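Side-chain contact in 1-deoxy-D-xylulose 5-phosphate reductoisomerase (Moraxella catarrhalis, PDB 4ZQG), which probably catalyses the NAD(P)H-dependent conversion of 1-deoxy-D-xylulose 5-phosphate to 2-C-methyl-D-erythritol 4-phosphate in the MEP pathway, and binds the inhibitor fosmidomycin: residues I284-A287 with L288-E292. Residues are numbered along the deposited sequence; the frame is centred on the assembly and turned at random.
Sequences IAHA and LAYPE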
loop_
_atom_site.group_PDB
_atom_site.type_symbol
_atom_site.label_atom_id
_atom_site.label_comp_id
_atom_site.label_asym_id
_atom_site.label_seq_id
_atom_site.Cartn_x
_atom_site.Cartn_y
_atom_site.Cartn_z
ATOM N N ILE A 284 -7.538 12.660 7.271
ATOM C CA ILE A 284 -8.845 13.235 7.595
ATOM C C ILE A 284 -9.645 13.229 6.308
ATOM O O ILE A 284 -10.771 12.810 6.281
ATOM C CB ILE A 284 -8.718 14.656 8.203
ATOM C CG1 ILE A 284 -8.003 14.562 9.539
ATOM C CG2 ILE A 284 -10.096 15.303 8.461
ATOM C CD1 ILE A 284 -7.530 15.891 10.036
ATOM N N ALA A 285 -9.035 13.692 5.232
ATOM C CA ALA A 285 -9.706 13.758 3.955
ATOM C C ALA A 285 -10.212 12.389 3.504
ATOM O O ALA A 285 -11.336 12.267 3.035
ATOM C CB ALA A 285 -8.748 14.325 2.926
ATOM N N HIS A 286 -9.358 11.370 3.639
ATOM C CA HIS A 286 -9.706 9.995 3.335
ATOM C C HIS A 286 -10.900 9.544 4.155
ATOM O O HIS A 286 -11.841 8.945 3.633
ATOM C CB HIS A 286 -8.549 9.037 3.651
ATOM C CG HIS A 286 -8.964 7.599 3.628
ATOM N ND1 HIS A 286 -9.297 6.894 4.769
ATOM C CD2 HIS A 286 -9.128 6.740 2.596
ATOM C CE1 HIS A 286 -9.681 5.678 4.437
ATOM N NE2 HIS A 286 -9.573 5.556 3.127
ATOM N N ALA A 287 -10.850 9.827 5.451
ATOM C CA ALA A 287 -11.908 9.397 6.315
ATOM C C ALA A 287 -13.221 10.161 6.066
ATOM O O ALA A 287 -14.287 9.556 6.129
ATOM C CB ALA A 287 -11.463 9.534 7.741
ATOM N N LEU A 288 -13.144 11.468 5.764
ATOM C CA LEU A 288 -14.324 12.254 5.453
ATOM C C LEU A 288 -15.038 11.788 4.213
ATOM O O LEU A 288 -16.262 11.694 4.186
ATOM C CB LEU A 288 -13.984 13.710 5.242
ATOM C CG LEU A 288 -13.905 14.557 6.513
ATOM C CD1 LEU A 288 -13.357 15.919 6.158
ATOM C CD2 LEU A 288 -15.266 14.697 7.160
ATOM N N ALA A 289 -14.302 11.530 3.148
ATOM C CA ALA A 289 -14.969 11.250 1.901
ATOM C C ALA A 289 -15.270 9.779 1.711
ATOM O O ALA A 289 -16.016 9.444 0.816
ATOM C CB ALA A 289 -14.161 11.774 0.765
ATOM N N TYR A 290 -14.719 8.908 2.557
ATOM C CA TYR A 290 -14.829 7.462 2.359
ATOM C C TYR A 290 -16.274 7.059 2.068
ATOM O O TYR A 290 -17.189 7.587 2.702
ATOM C CB TYR A 290 -14.315 6.741 3.599
ATOM C CG TYR A 290 -14.305 5.256 3.467
ATOM C CD1 TYR A 290 -13.133 4.579 3.180
ATOM C CD2 TYR A 290 -15.478 4.505 3.645
ATOM C CE1 TYR A 290 -13.139 3.193 3.047
ATOM C CE2 TYR A 290 -15.472 3.133 3.528
ATOM C CZ TYR A 290 -14.299 2.487 3.227
ATOM O OH TYR A 290 -14.286 1.118 3.082
ATOM N N PRO A 291 -16.521 6.147 1.113
ATOM C CA PRO A 291 -15.537 5.421 0.328
ATOM C C PRO A 291 -15.002 6.175 -0.911
ATOM O O PRO A 291 -14.215 5.629 -1.690
ATOM C CB PRO A 291 -16.346 4.224 -0.130
ATOM C CG PRO A 291 -17.684 4.829 -0.406
ATOM C CD PRO A 291 -17.886 5.877 0.632
ATOM N N GLU A 292 -15.451 7.399 -1.112
ATOM C CA GLU A 292 -14.876 8.234 -2.145
ATOM C C GLU A 292 -13.569 8.899 -1.677
ATOM O O GLU A 292 -13.118 8.695 -0.543
ATOM C CB GLU A 292 -15.873 9.289 -2.549
ATOM C CG GLU A 292 -17.155 8.763 -3.142
ATOM C CD GLU A 292 -17.974 9.910 -3.718
ATOM O OE1 GLU A 292 -18.042 10.994 -3.101
ATOM O OE2 GLU A 292 -18.538 9.749 -4.810
#
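H286 and Y290 both hold CG anti to the backbone N (chi1 168° and -176°), which lays their rings side by side on one flank of the helix end, pointing the same way. The tyrosine presents its rim: NE2 of H286 sits close to the plane of the Y290 ring, 3.7 Å from CD1 of Y290. With the ring planes 72° apart and the centroids 5.6 Å from each other, the two rings meet obliquely. P291 CB lies over one face of the tyrosine, offset toward the rim. The other imidazole nitrogen, ND1, is hydrogen-bonded to N158, and the Y290 hydroxyl to Q169, while Y161 packs edge-to-face with the tyrosine from outside the turn.

Two residues earlier, CG2 of I284 lies 4.0 Å from CD1 of L288, a modest apolar contact. I284 continues onto S21, T22 and I25 of helix 17-26, whereas L288 packs against L125 of strand 123-126.

The backbone bonds track the end of the helix. L288 N reaches I284 O at 2.8 Å, and A289 N reaches A285 O at 3.1 Å. The next, from Y290 N to H286 O, is weak and falls where the helix gives out, Y290 being the first residue beyond helical values. A cis peptide bond then leads into P291, and a weak bond from E292 N back to A289 O spans the turn. OE1 of E292 forms a salt bridge with R32, and OE2 a hydrogen bond with S179 of the second subunit. What results is the C-terminal end of helix 281-289, packed on the Rossmann-like nucleotide-binding domain and closed by a type VIa turn, A289-Y290-P291-E292, with its cis-proline.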